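Local coordinates for protein SusD homolog (Bacteroides thetaiotaomicron VPI-5482, PDB 3IHV) that probably binds sugars at the cell surface and helps deliver them to an outer-membrane transporter, as other members of the SusD family do, at residues N31-M36 and W81-T86; S75-T80 and E514-P519; A113-A118 and C174-Y179; M126-L131 and Y163-D168; V139-T144 and A152-S157. All coordinates share one frame; numbering follows the deposited sequence. Where two conformers were deposited one is given.

Interaction 1: residues N31-M36 and W81-T86; sequences NTLDAM and WAALYT. With EDO (1,2-ethanediol), chain K; EDO (1,2-ethanediol), chain I; EDO (1,2-ethanediol), chain M.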
# COMPACT_ATOMS: atom_id res chain seq x y z
N ASN A 31 -6.18 10.16 5.30
CA ASN A 31 -5.95 8.95 4.54
C ASN A 31 -6.94 8.65 3.44
O ASN A 31 -6.55 7.94 2.51
CB ASN A 31 -5.86 7.72 5.47
CG ASN A 31 -4.56 7.69 6.25
OD1 ASN A 31 -3.53 8.18 5.78
ND2 ASN A 31 -4.60 7.09 7.41
N THR A 32 -8.17 9.15 3.55
CA THR A 32 -9.23 8.84 2.58
C THR A 32 -9.21 9.75 1.37
O THR A 32 -10.00 9.56 0.45
CB THR A 32 -10.64 8.85 3.22
OG1 THR A 32 -10.92 10.15 3.77
CG2 THR A 32 -10.75 7.75 4.31
N LEU A 33 -8.36 10.77 1.38
CA LEU A 33 -8.21 11.65 0.22
C LEU A 33 -7.79 10.88 -1.04
O LEU A 33 -7.01 9.93 -0.99
CB LEU A 33 -7.19 12.74 0.49
CG LEU A 33 -7.61 13.85 1.48
CD1 LEU A 33 -6.37 14.58 1.91
CD2 LEU A 33 -8.65 14.85 0.92
N ASP A 34 -8.26 11.38 -2.17
CA ASP A 34 -7.93 10.83 -3.46
C ASP A 34 -6.40 10.85 -3.63
O ASP A 34 -5.80 9.88 -4.10
CB ASP A 34 -8.64 11.69 -4.52
CG ASP A 34 -8.85 10.97 -5.86
OD1 ASP A 34 -9.40 9.85 -5.89
OD2 ASP A 34 -8.52 11.58 -6.90
N ALA A 35 -5.76 11.93 -3.18
CA ALA A 35 -4.31 12.08 -3.27
C ALA A 35 -3.53 11.24 -2.27
O ALA A 35 -2.29 11.19 -2.30
CB ALA A 35 -3.93 13.58 -3.12
N MSE A 36 -4.23 10.62 -1.33
CA MSE A 36 -3.70 9.68 -0.36
C MSE A 36 -4.18 8.28 -0.78
O MSE A 36 -3.94 7.90 -1.93
CB MSE A 36 -4.14 10.08 1.06
CG MSE A 36 -3.64 11.44 1.48
SE MSE A 36 -1.76 11.46 1.94
CE MSE A 36 -1.83 10.41 3.60
N TRP A 81 2.16 15.41 -2.23
CA TRP A 81 3.11 16.11 -1.38
C TRP A 81 2.32 17.00 -0.40
O TRP A 81 2.55 16.94 0.81
CB TRP A 81 4.09 16.91 -2.23
CG TRP A 81 5.02 17.85 -1.55
CD1 TRP A 81 4.79 19.16 -1.22
CD2 TRP A 81 6.39 17.59 -1.24
NE1 TRP A 81 5.94 19.72 -0.69
CE2 TRP A 81 6.93 18.78 -0.70
CE3 TRP A 81 7.20 16.48 -1.36
CZ2 TRP A 81 8.24 18.86 -0.28
CZ3 TRP A 81 8.53 16.56 -0.94
CH2 TRP A 81 9.03 17.75 -0.42
N ALA A 82 1.39 17.79 -0.93
CA ALA A 82 0.56 18.68 -0.12
C ALA A 82 -0.31 17.90 0.87
O ALA A 82 -0.45 18.31 2.01
CB ALA A 82 -0.31 19.59 -1.03
N ALA A 83 -0.89 16.80 0.45
CA ALA A 83 -1.76 16.03 1.34
C ALA A 83 -0.99 15.42 2.51
O ALA A 83 -1.45 15.42 3.67
CB ALA A 83 -2.53 14.92 0.56
N LEU A 84 0.21 14.91 2.24
CA LEU A 84 1.04 14.35 3.32
C LEU A 84 1.35 15.43 4.32
O LEU A 84 1.25 15.22 5.54
CB LEU A 84 2.33 13.71 2.74
CG LEU A 84 2.06 12.37 2.02
CD1 LEU A 84 3.21 11.92 1.02
CD2 LEU A 84 1.77 11.24 3.08
N TYR A 85 1.78 16.59 3.83
CA TYR A 85 2.08 17.71 4.74
C TYR A 85 0.86 18.20 5.50
O TYR A 85 0.96 18.67 6.63
CB TYR A 85 2.87 18.83 4.02
CG TYR A 85 4.35 18.48 3.94
CD1 TYR A 85 5.14 18.49 5.10
CD2 TYR A 85 4.96 18.09 2.76
CE1 TYR A 85 6.47 18.13 5.09
CE2 TYR A 85 6.30 17.72 2.73
CZ TYR A 85 7.05 17.77 3.89
OH TYR A 85 8.39 17.43 3.88
N THR A 86 -0.33 18.08 4.91
CA THR A 86 -1.56 18.42 5.61
C THR A 86 -1.78 17.42 6.75
O THR A 86 -2.15 17.79 7.87
CB THR A 86 -2.75 18.44 4.64
OG1 THR A 86 -2.62 19.56 3.74
CG2 THR A 86 -4.07 18.56 5.38
C1 EDO K . -0.26 23.19 5.64
O1 EDO K . 0.30 21.95 5.21
C2 EDO K . -1.63 22.95 6.24
O2 EDO K . -2.45 22.19 5.35
C1 EDO I . 6.40 22.46 2.64
O1 EDO I . 5.05 22.15 2.38
C2 EDO I . 7.29 21.55 1.86
O2 EDO I . 7.55 22.10 0.56
C1 EDO M . -9.91 5.62 7.47
O1 EDO M . -9.79 4.30 7.98
C2 EDO M . -8.76 6.49 7.94
O2 EDO M . -7.46 5.92 7.84

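Interaction 2: residues S75-T80 and E514-P519; sequences SEVQQT and ELFPIP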
# COMPACT_ATOMS: atom_id res chain seq x y z
N SER A 75 0.63 17.42 -11.72
CA SER A 75 -0.28 17.86 -10.66
C SER A 75 -0.47 16.87 -9.53
O SER A 75 -0.47 17.25 -8.36
CB SER A 75 -1.65 18.18 -11.28
OG SER A 75 -1.58 19.36 -12.05
N GLU A 76 -0.64 15.61 -9.88
CA GLU A 76 -0.90 14.58 -8.88
C GLU A 76 0.21 14.46 -7.85
O GLU A 76 -0.06 14.22 -6.67
CB GLU A 76 -1.14 13.21 -9.53
CG GLU A 76 -2.38 13.13 -10.43
CD GLU A 76 -2.18 13.63 -11.86
OE1 GLU A 76 -1.14 14.25 -12.17
OE2 GLU A 76 -3.11 13.39 -12.67
N VAL A 77 1.45 14.63 -8.31
CA VAL A 77 2.61 14.56 -7.46
C VAL A 77 2.56 15.69 -6.44
O VAL A 77 2.72 15.46 -5.24
CB VAL A 77 3.90 14.61 -8.28
CG1 VAL A 77 5.11 14.63 -7.35
CG2 VAL A 77 3.95 13.39 -9.26
N GLN A 78 2.31 16.92 -6.91
CA GLN A 78 2.16 18.05 -5.99
C GLN A 78 1.00 17.81 -5.01
O GLN A 78 1.11 18.16 -3.82
CB GLN A 78 1.96 19.36 -6.75
CG GLN A 78 1.98 20.62 -5.85
CD GLN A 78 0.65 20.93 -5.17
OE1 GLN A 78 0.60 21.61 -4.14
NE2 GLN A 78 -0.43 20.44 -5.75
N GLN A 79 -0.09 17.23 -5.47
CA GLN A 79 -1.23 17.02 -4.59
C GLN A 79 -0.93 16.05 -3.43
O GLN A 79 -1.39 16.25 -2.31
CB GLN A 79 -2.42 16.52 -5.40
CG GLN A 79 -3.01 17.60 -6.32
CD GLN A 79 -4.05 17.07 -7.29
OE1 GLN A 79 -4.11 15.88 -7.59
NE2 GLN A 79 -4.89 17.97 -7.80
N THR A 80 -0.17 14.99 -3.72
CA THR A 80 0.20 14.03 -2.69
C THR A 80 1.19 14.66 -1.71
O THR A 80 1.04 14.50 -0.49
CB THR A 80 0.71 12.74 -3.27
OG1 THR A 80 -0.35 12.07 -3.95
CG2 THR A 80 1.24 11.83 -2.18
N GLU A 514 13.63 6.10 -9.34
CA GLU A 514 13.62 5.53 -7.99
C GLU A 514 13.04 6.56 -6.98
O GLU A 514 12.79 6.20 -5.83
CB GLU A 514 14.99 5.11 -7.52
CG GLU A 514 15.70 4.13 -8.44
CD GLU A 514 16.41 4.79 -9.58
OE1 GLU A 514 16.52 6.04 -9.56
OE2 GLU A 514 16.87 4.07 -10.50
N LEU A 515 12.91 7.82 -7.39
CA LEU A 515 12.19 8.84 -6.61
C LEU A 515 11.24 9.60 -7.49
O LEU A 515 11.42 9.68 -8.71
CB LEU A 515 13.16 9.87 -6.07
CG LEU A 515 14.14 9.38 -4.99
CD1 LEU A 515 15.20 10.46 -4.74
CD2 LEU A 515 13.41 8.97 -3.68
N PHE A 516 10.22 10.16 -6.86
CA PHE A 516 9.39 11.17 -7.51
C PHE A 516 10.13 12.50 -7.38
O PHE A 516 10.99 12.67 -6.49
CB PHE A 516 8.00 11.25 -6.89
CG PHE A 516 6.98 10.29 -7.56
CD1 PHE A 516 7.38 9.08 -8.11
CD2 PHE A 516 5.63 10.58 -7.55
CE1 PHE A 516 6.45 8.20 -8.69
CE2 PHE A 516 4.69 9.71 -8.09
CZ PHE A 516 5.11 8.53 -8.69
N PRO A 517 9.85 13.44 -8.28
CA PRO A 517 10.49 14.73 -8.15
C PRO A 517 9.89 15.51 -6.99
O PRO A 517 8.74 15.28 -6.61
CB PRO A 517 10.08 15.45 -9.45
CG PRO A 517 8.69 14.84 -9.79
CD PRO A 517 8.84 13.41 -9.35
N ILE A 518 10.64 16.47 -6.48
CA ILE A 518 10.10 17.42 -5.52
C ILE A 518 9.17 18.25 -6.43
O ILE A 518 9.57 18.62 -7.51
CB ILE A 518 11.19 18.33 -4.96
CG1 ILE A 518 12.30 17.49 -4.29
CG2 ILE A 518 10.57 19.35 -4.00
CD1 ILE A 518 11.86 16.50 -3.22
N PRO A 519 7.91 18.47 -6.03
CA PRO A 519 7.02 19.20 -6.95
C PRO A 519 7.58 20.55 -7.39
O PRO A 519 8.15 21.30 -6.59
CB PRO A 519 5.72 19.36 -6.15
CG PRO A 519 5.75 18.28 -5.12
CD PRO A 519 7.22 18.07 -4.79

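Interaction 3: residues A113-A118 and C174-Y179; sequences ATLYIA and CDILPY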
# COMPACT_ATOMS: atom_id res chain seq x y z
N ALA A 113 -6.05 9.82 26.33
CA ALA A 113 -5.22 10.84 25.70
C ALA A 113 -3.85 10.29 25.31
O ALA A 113 -3.39 10.60 24.23
CB ALA A 113 -5.08 12.09 26.57
N THR A 114 -3.24 9.45 26.15
CA THR A 114 -1.94 8.88 25.78
C THR A 114 -2.09 7.95 24.56
O THR A 114 -1.24 7.93 23.68
CB THR A 114 -1.23 8.15 26.95
OG1 THR A 114 -1.97 7.00 27.38
CG2 THR A 114 -1.01 9.13 28.11
N LEU A 115 -3.17 7.19 24.53
CA LEU A 115 -3.42 6.34 23.36
C LEU A 115 -3.58 7.21 22.11
O LEU A 115 -3.01 6.91 21.06
CB LEU A 115 -4.66 5.46 23.57
CG LEU A 115 -4.66 4.51 24.75
CD1 LEU A 115 -5.80 3.48 24.59
CD2 LEU A 115 -3.30 3.81 24.90
N TYR A 116 -4.34 8.30 22.23
CA TYR A 116 -4.56 9.19 21.10
C TYR A 116 -3.29 9.87 20.64
O TYR A 116 -3.11 10.07 19.43
CB TYR A 116 -5.67 10.23 21.39
CG TYR A 116 -7.01 9.69 21.82
CD1 TYR A 116 -7.39 8.38 21.60
CD2 TYR A 116 -7.93 10.53 22.42
CE1 TYR A 116 -8.62 7.93 22.03
CE2 TYR A 116 -9.16 10.10 22.79
CZ TYR A 116 -9.50 8.80 22.59
OH TYR A 116 -10.75 8.40 23.02
N ILE A 117 -2.39 10.21 21.59
CA ILE A 117 -1.08 10.76 21.28
C ILE A 117 -0.32 9.73 20.47
O ILE A 117 0.29 10.06 19.45
CB ILE A 117 -0.30 11.16 22.57
CG1 ILE A 117 -0.92 12.43 23.18
CG2 ILE A 117 1.21 11.37 22.26
CD1 ILE A 117 -0.53 12.70 24.67
N ALA A 118 -0.38 8.47 20.91
CA ALA A 118 0.30 7.40 20.21
C ALA A 118 -0.23 7.23 18.78
O ALA A 118 0.55 6.99 17.85
CB ALA A 118 0.15 6.07 21.03
N CYS A 174 4.49 2.04 19.74
CA CYS A 174 4.74 0.67 20.18
C CYS A 174 4.67 0.56 21.71
O CYS A 174 4.16 -0.42 22.24
CB CYS A 174 6.11 0.15 19.74
SG CYS A 174 6.25 -0.11 17.93
N ASP A 175 5.21 1.55 22.40
CA ASP A 175 5.27 1.52 23.87
C ASP A 175 3.89 1.75 24.47
O ASP A 175 3.51 1.09 25.45
CB ASP A 175 6.19 2.63 24.41
CG ASP A 175 7.67 2.40 24.14
OD1 ASP A 175 8.05 1.27 23.80
OD2 ASP A 175 8.45 3.36 24.29
N ILE A 176 3.15 2.70 23.93
CA ILE A 176 1.89 3.13 24.56
C ILE A 176 0.62 2.36 24.15
O ILE A 176 -0.20 2.06 25.00
CB ILE A 176 1.70 4.66 24.37
CG1 ILE A 176 2.48 5.42 25.45
CG2 ILE A 176 0.21 5.09 24.53
CD1 ILE A 176 3.95 5.22 25.53
N LEU A 177 0.51 1.98 22.88
CA LEU A 177 -0.73 1.37 22.39
C LEU A 177 -0.93 -0.05 22.88
O LEU A 177 0.01 -0.80 22.98
CB LEU A 177 -0.77 1.39 20.85
CG LEU A 177 -0.87 2.79 20.23
CD1 LEU A 177 -0.58 2.68 18.74
CD2 LEU A 177 -2.26 3.44 20.46
N PRO A 178 -2.17 -0.42 23.21
CA PRO A 178 -2.40 -1.83 23.51
C PRO A 178 -2.49 -2.58 22.18
O PRO A 178 -2.67 -1.96 21.14
CB PRO A 178 -3.80 -1.82 24.13
CG PRO A 178 -4.48 -0.67 23.44
CD PRO A 178 -3.39 0.38 23.31
N TYR A 179 -2.37 -3.89 22.21
CA TYR A 179 -2.69 -4.70 21.04
C TYR A 179 -4.20 -4.56 20.85
O TYR A 179 -4.97 -4.38 21.82
CB TYR A 179 -2.33 -6.18 21.23
CG TYR A 179 -0.87 -6.44 21.12
CD1 TYR A 179 -0.27 -6.57 19.87
CD2 TYR A 179 -0.07 -6.60 22.24
CE1 TYR A 179 1.08 -6.81 19.75
CE2 TYR A 179 1.30 -6.85 22.12
CZ TYR A 179 1.86 -6.95 20.86
OH TYR A 179 3.21 -7.21 20.71

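Interaction 4: residues M126-L131 and Y163-D168; sequences MFYFEL and YEYIED. With EDO (1,2-ethanediol), chain H.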
# COMPACT_ATOMS: atom_id res chain seq x y z
N MSE A 126 3.79 7.42 9.68
CA MSE A 126 3.31 6.85 8.43
C MSE A 126 3.41 7.91 7.31
O MSE A 126 3.87 7.61 6.20
CB MSE A 126 1.87 6.34 8.60
CG MSE A 126 1.34 5.65 7.38
SE MSE A 126 -0.40 4.90 7.88
CE MSE A 126 -1.26 4.71 6.13
N PHE A 127 2.99 9.15 7.60
CA PHE A 127 3.03 10.23 6.59
C PHE A 127 4.48 10.55 6.21
O PHE A 127 4.82 10.64 5.02
CB PHE A 127 2.35 11.50 7.07
CG PHE A 127 0.90 11.33 7.45
CD1 PHE A 127 0.08 10.38 6.84
CD2 PHE A 127 0.36 12.12 8.43
CE1 PHE A 127 -1.26 10.26 7.20
CE2 PHE A 127 -0.95 11.99 8.78
CZ PHE A 127 -1.75 11.07 8.18
N TYR A 128 5.35 10.68 7.21
CA TYR A 128 6.77 10.91 6.93
C TYR A 128 7.43 9.75 6.22
O TYR A 128 8.35 9.96 5.42
CB TYR A 128 7.59 11.29 8.15
CG TYR A 128 7.50 12.75 8.48
CD1 TYR A 128 8.13 13.70 7.72
CD2 TYR A 128 6.77 13.18 9.58
CE1 TYR A 128 8.05 15.04 8.02
CE2 TYR A 128 6.68 14.52 9.88
CZ TYR A 128 7.32 15.43 9.11
OH TYR A 128 7.21 16.76 9.44
N PHE A 129 6.97 8.52 6.49
CA PHE A 129 7.53 7.37 5.80
C PHE A 129 7.24 7.47 4.32
O PHE A 129 8.11 7.22 3.51
CB PHE A 129 6.95 6.06 6.39
CG PHE A 129 7.50 4.79 5.74
CD1 PHE A 129 8.85 4.64 5.50
CD2 PHE A 129 6.68 3.74 5.46
CE1 PHE A 129 9.37 3.51 4.93
CE2 PHE A 129 7.21 2.57 4.90
CZ PHE A 129 8.56 2.46 4.67
N GLU A 130 5.97 7.75 3.97
CA GLU A 130 5.61 7.93 2.57
C GLU A 130 6.44 9.04 1.94
O GLU A 130 6.94 8.87 0.82
CB GLU A 130 4.12 8.22 2.36
CG GLU A 130 3.19 7.07 2.71
CD GLU A 130 3.12 5.96 1.65
OE1 GLU A 130 4.10 5.76 0.90
OE2 GLU A 130 2.07 5.26 1.57
N LEU A 131 6.58 10.15 2.63
CA LEU A 131 7.36 11.28 2.09
C LEU A 131 8.79 10.87 1.85
O LEU A 131 9.35 11.07 0.76
CB LEU A 131 7.36 12.51 3.02
CG LEU A 131 6.13 13.41 3.02
CD1 LEU A 131 6.20 14.43 4.16
CD2 LEU A 131 6.01 14.10 1.63
N TYR A 163 14.15 9.45 8.97
CA TYR A 163 13.95 8.11 9.50
C TYR A 163 14.01 8.10 11.02
O TYR A 163 13.22 7.43 11.69
CB TYR A 163 14.90 7.04 8.88
CG TYR A 163 14.35 6.42 7.60
CD1 TYR A 163 13.26 5.54 7.66
CD2 TYR A 163 14.87 6.71 6.34
CE1 TYR A 163 12.74 4.98 6.54
CE2 TYR A 163 14.37 6.12 5.21
CZ TYR A 163 13.29 5.25 5.30
OH TYR A 163 12.70 4.68 4.21
N GLU A 164 14.96 8.80 11.60
CA GLU A 164 15.04 8.87 13.04
C GLU A 164 13.77 9.49 13.66
O GLU A 164 13.30 9.05 14.71
CB GLU A 164 16.31 9.64 13.38
CG GLU A 164 16.53 9.87 14.82
CD GLU A 164 17.89 10.50 15.06
OE1 GLU A 164 18.07 11.14 16.13
OE2 GLU A 164 18.75 10.37 14.16
N TYR A 165 13.21 10.49 12.99
CA TYR A 165 11.98 11.14 13.45
C TYR A 165 10.81 10.15 13.37
O TYR A 165 10.05 10.00 14.33
CB TYR A 165 11.74 12.36 12.60
CG TYR A 165 10.67 13.27 13.12
CD1 TYR A 165 10.96 14.24 14.06
CD2 TYR A 165 9.39 13.16 12.68
CE1 TYR A 165 9.95 15.07 14.55
CE2 TYR A 165 8.40 13.98 13.14
CZ TYR A 165 8.68 14.94 14.05
OH TYR A 165 7.66 15.76 14.48
N ILE A 166 10.69 9.42 12.25
CA ILE A 166 9.65 8.39 12.11
C ILE A 166 9.80 7.32 13.23
O ILE A 166 8.84 6.93 13.86
CB ILE A 166 9.77 7.70 10.75
CG1 ILE A 166 9.48 8.70 9.64
CG2 ILE A 166 8.84 6.44 10.67
CD1 ILE A 166 9.97 8.25 8.28
N GLU A 167 11.03 6.93 13.47
CA GLU A 167 11.36 5.89 14.43
C GLU A 167 10.94 6.30 15.82
O GLU A 167 10.32 5.50 16.54
CB GLU A 167 12.85 5.64 14.41
CG GLU A 167 13.29 4.64 15.46
CD GLU A 167 14.83 4.47 15.54
OE1 GLU A 167 15.60 5.44 15.33
OE2 GLU A 167 15.27 3.36 15.85
N ASP A 168 11.23 7.54 16.19
CA ASP A 168 10.82 8.02 17.52
C ASP A 168 9.30 7.99 17.64
O ASP A 168 8.74 7.60 18.69
CB ASP A 168 11.34 9.43 17.77
CG ASP A 168 12.83 9.46 18.03
OD1 ASP A 168 13.38 8.39 18.36
OD2 ASP A 168 13.44 10.53 17.90
C1 EDO H . 17.72 0.75 17.26
O1 EDO H . 19.09 1.12 17.49
C2 EDO H . 17.52 0.80 15.77
O2 EDO H . 17.51 2.17 15.41
O HOH W 1 6.31 16.84 12.32

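Interaction 5: residues V139-T144 and A152-S157; sequences VLMTST and ATYVQS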
# COMPACT_ATOMS: atom_id res chain seq x y z
N VAL A 139 11.30 17.95 3.89
CA VAL A 139 11.36 18.86 5.03
C VAL A 139 10.73 18.22 6.27
O VAL A 139 9.61 17.66 6.21
CB VAL A 139 10.58 20.18 4.76
CG1 VAL A 139 10.69 21.13 5.96
CG2 VAL A 139 11.08 20.88 3.53
N LEU A 140 11.46 18.32 7.38
CA LEU A 140 10.90 17.96 8.69
C LEU A 140 10.13 19.20 9.16
O LEU A 140 10.73 20.16 9.67
CB LEU A 140 11.97 17.60 9.70
CG LEU A 140 12.58 16.21 9.56
CD1 LEU A 140 13.80 15.98 10.45
CD2 LEU A 140 11.49 15.18 9.84
N MSE A 141 8.80 19.17 8.99
CA MSE A 141 7.89 20.24 9.37
C MSE A 141 7.38 19.90 10.76
O MSE A 141 6.31 19.28 10.92
CB MSE A 141 6.75 20.34 8.35
CG MSE A 141 6.01 21.61 8.37
SE MSE A 141 7.05 23.12 7.69
CE MSE A 141 7.14 22.67 5.85
N THR A 142 8.15 20.31 11.76
CA THR A 142 7.93 19.80 13.11
C THR A 142 6.91 20.46 13.98
O THR A 142 6.66 19.99 15.11
CB THR A 142 9.24 19.72 13.85
OG1 THR A 142 9.88 20.99 13.80
CG2 THR A 142 10.12 18.66 13.18
N SER A 143 6.30 21.53 13.49
CA SER A 143 5.25 22.20 14.23
C SER A 143 4.31 22.90 13.27
O SER A 143 4.65 23.12 12.11
CB SER A 143 5.84 23.20 15.21
OG SER A 143 6.37 24.32 14.53
N THR A 144 3.12 23.22 13.76
CA THR A 144 2.18 24.01 13.00
C THR A 144 2.78 25.40 12.75
O THR A 144 2.59 25.98 11.69
CB THR A 144 0.82 24.16 13.70
OG1 THR A 144 1.00 24.73 15.00
CG2 THR A 144 0.13 22.81 13.81
N ALA A 152 11.36 30.49 2.27
CA ALA A 152 12.78 30.64 2.04
C ALA A 152 13.56 30.01 3.20
O ALA A 152 14.76 29.78 3.08
CB ALA A 152 13.17 32.12 1.84
N THR A 153 12.88 29.78 4.33
CA THR A 153 13.49 29.18 5.52
C THR A 153 13.49 27.65 5.51
O THR A 153 14.18 27.05 6.33
CB THR A 153 12.78 29.63 6.82
OG1 THR A 153 11.46 29.06 6.85
CG2 THR A 153 12.85 31.19 6.99
N TYR A 154 12.75 27.03 4.59
CA TYR A 154 12.64 25.58 4.53
C TYR A 154 13.85 24.91 3.92
O TYR A 154 14.35 25.32 2.90
CB TYR A 154 11.42 25.13 3.74
CG TYR A 154 10.10 25.53 4.35
CD1 TYR A 154 9.96 25.73 5.73
CD2 TYR A 154 8.97 25.66 3.56
CE1 TYR A 154 8.73 26.06 6.27
CE2 TYR A 154 7.74 25.98 4.10
CZ TYR A 154 7.63 26.19 5.44
OH TYR A 154 6.42 26.50 5.96
N VAL A 155 14.31 23.86 4.60
CA VAL A 155 15.43 23.09 4.11
C VAL A 155 15.09 21.62 4.19
O VAL A 155 14.34 21.16 5.08
CB VAL A 155 16.73 23.35 4.89
CG1 VAL A 155 17.18 24.80 4.73
CG2 VAL A 155 16.58 22.99 6.35
N GLN A 156 15.61 20.88 3.23
CA GLN A 156 15.43 19.44 3.18
C GLN A 156 16.35 18.80 4.19
O GLN A 156 17.50 19.22 4.33
CB GLN A 156 15.77 18.96 1.77
CG GLN A 156 14.69 19.34 0.77
CD GLN A 156 15.22 19.40 -0.65
OE1 GLN A 156 16.15 20.16 -0.94
NE2 GLN A 156 14.63 18.59 -1.53
N SER A 157 15.85 17.81 4.92
CA SER A 157 16.68 17.07 5.88
C SER A 157 17.29 15.83 5.23
O SER A 157 16.73 15.28 4.30
CB SER A 157 15.84 16.65 7.10
OG SER A 157 15.70 17.76 7.98
O HOH W 2 14.00 19.75 7.26

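Interaction 1: residues N31-M36 and W81-T86
Met36, a selenomethionine, and Ala83 form the middle of an apolar contact between the short helix 34-38 and the long helix 75-101. CG of Met36 lies 3.8 Å from CB of Ala83. The chain then bends at chi2 (-76°), and SE comes to 3.7 Å from CD2 of Leu84, with the terminal CE against that same methyl. The methyl of Ala83 also meets CB of Ala35 at 4.2 Å, while CD1 of Leu33 reaches it at 4.1 Å from the more exposed margin. One small alanine thus takes three partners, and the backbones can approach to 6.6 Å between the CA atoms of Ala35 and Ala83.

The polar links lie around this core. Ala35 O is hydrogen-bonded to Thr80 OG1, one residue ahead of 81-86, and Asp34 makes a salt bridge to Arg279. On helix 75-101 the ring of Tyr85 brings CE2 over the centre of the Trp81 indole, and ethanediol molecules, probably from the crystallisation liquor, hydrogen-bond to Asn31, Thr86 and, weakly, Trp81. Behind, Leu84 rests on Leu131 of helix 107-135. This is a short helical turn and its leading loop packed on a long helix, as in the mainly helical TPR-clan region of SusD proteins.

Interaction 2: residues S75-T80 and E514-P519
Val77 meets Phe516 and Pro517, and Gln78 meets Pro519, where the first turns of helix 75-101 receive a proline-rich loop from near the C-terminus. The contact closes the SusD fold on itself, joining the N-terminal helical region to the C-terminal part of the fold. The tight part centres on Val77. With CG1 anti to the backbone N (chi1 176°), that methyl faces the proline rings and sits 3.8 Å from the carbonyl O of Pro517. CG2 lies against CD2 of Phe516 at 3.7 Å. The Phe516 ring is further enclosed by Phe45, Phe70 and Phe135, so Val77 packs into a largely aromatic cluster.

Gln78 marks the looser, partly exposed side. Its CB touches CB of Pro519 at 3.8 Å, the two side chains crossing at about a right angle. Against this loop Gln78 is met at CB and CG; its far end leads away from it, toward Arg521 and Asp522 of helix 520-525. Pro519 itself is buried at the N-cap position of that helix, and the loop before it is held by Asn532, hydrogen-bonded to Phe516 O, and Gln531, hydrogen-bonded to Ile518 N. The prolyl ring comes in against the helix backbone, its CG 3.7 Å from CA of Gln78.

Interaction 3: residues A113-A118 and C174-Y179
The C-terminal end of helix 159-176 docks on helix 107-135 through Ile176, Leu177 and Pro178, which pack against Thr114, Leu115 and Ala118. Ile176 contributes CG2, anti to its backbone N, and this methyl enters beside the helix: it lies 3.3 Å from the carbonyl O of Thr114 and 3.6 Å from CB of Ala118. The Thr114 side chain crosses it at about a right angle, with its hydroxyl hydrogen-bonded to Lys111 O. Leu115 adds its CD2, which touches CG2 of Ile176 and lies 3.6 Å from the carbonyl O of Ile176 and 3.8 Å from CD of Pro178.

Both helices belong to the TPR-clan region of the SusD fold, and the chain leaves helical geometry at Leu177, just where it turns off toward helix 195-210. Lys195 of that helix holds the turn through its NZ, which is hydrogen-bonded to Cys174 O and Leu177 O. Leu177 folds its side chain back onto the neighbouring helix, placing CG 3.5 Å from the methyl of Ala118 and CD2 3.6 Å from the carbonyl O of Leu115. An alanine in place of Leu177 would probably open a gap over Ala118, leaving its methyl without the isobutyl group that packs on it. Tyr116, which points away from this contact, meets Phe94 of helix 75-101, and Ile117 touches Leu95 of that helix as well as Tyr172.

Interaction 4: residues M126-L131 and Y163-D168
Tyr128 and Tyr165 meet in an offset edge-to-face pair, the edge of Tyr165 turned toward the face of Tyr128, with centroids 5.3 Å apart and planes at 72°. Beside it Ile166 packs between the helices: CG1 touches CB of Tyr128 at 3.5 Å, and CD1 lies 3.5 Å from the backbone N of Phe129. OH of Tyr163 comes to the edge of the Phe129 ring, 3.6 Å from CE1.

Further out, one water accepts from both Tyr128 OH (3.0 Å) and Tyr165 OH (2.8 Å), tying the ring ends together. Tyr128 OH also takes the backbone N-H of Met141, in the loop after helix 107-135, which probably helps fix the ring. A phenylalanine in place of Tyr128 would probably leave that amide without its acceptor and the water less firmly held. Trp209 of helix 195-210 stacks on Tyr163. The axes of segments 126-131 and 163-168 approach to 9.2 Å with directions at 156°, the antiparallel pairing of helices characteristic of TPR-like SusD domains.

Interaction 5: residues V139-T144 and A152-S157
The Tyr154 ring carries the terminal methyl of Met141, a selenomethionine, over one face, its CE 3.7 Å from the centroid and 18° off the ring normal. SE stands more obliquely, nearer the hydroxyl end, at 3.7 Å from CE1 of Tyr154. This Met-aromatic contact, with CH-pi character at the methyl, joins two loop segments flanking the short helix 144-147, between the long helices 107-135 and 159-176 of the TPR-clan region. The Met141 chain bends at chi2, which places SE, and again at chi3 (70°), which sets CE over the ring; the Tyr154 hydroxyl is hydrogen-bonded to Met146 O.

Away from the ring the segments run closer, Val139 and Gln156 having CA atoms 4.5 Å apart. CG2 of Val139 packs on the carbonyl O of Val155 at 3.6 Å, and CD1 of Leu140 lies against Ser157 OG. A single water stitches the backbones here: it accepts from Leu140 N at 2.9 Å, donates to Val155 O at 2.6 Å, and hydrogen-bonds Ser157 OG at 2.7 Å.

How the interactions relate
Helix 75-101 serves interactions 1 and 2, whose centres are about 12 Å apart and which touch where Trp81 packs on Pro519. Helices 107-135 and 159-176 are pinned twice, by interaction 4 and, about 17 Å away between centres, by interaction 3 at the far end of the pair. Interaction 5 ties the connection between those helices; its centre lies about 14 Å from that of interaction 4, and the two are joined through Tyr128 OH and Met141 N. Tyr85 OH links interaction 1 to Val139 O. Along the chain, interactions 3, 4 and 5 fall within the span bridged by interaction 2, which packs the C-terminal loop against the N-terminal helices.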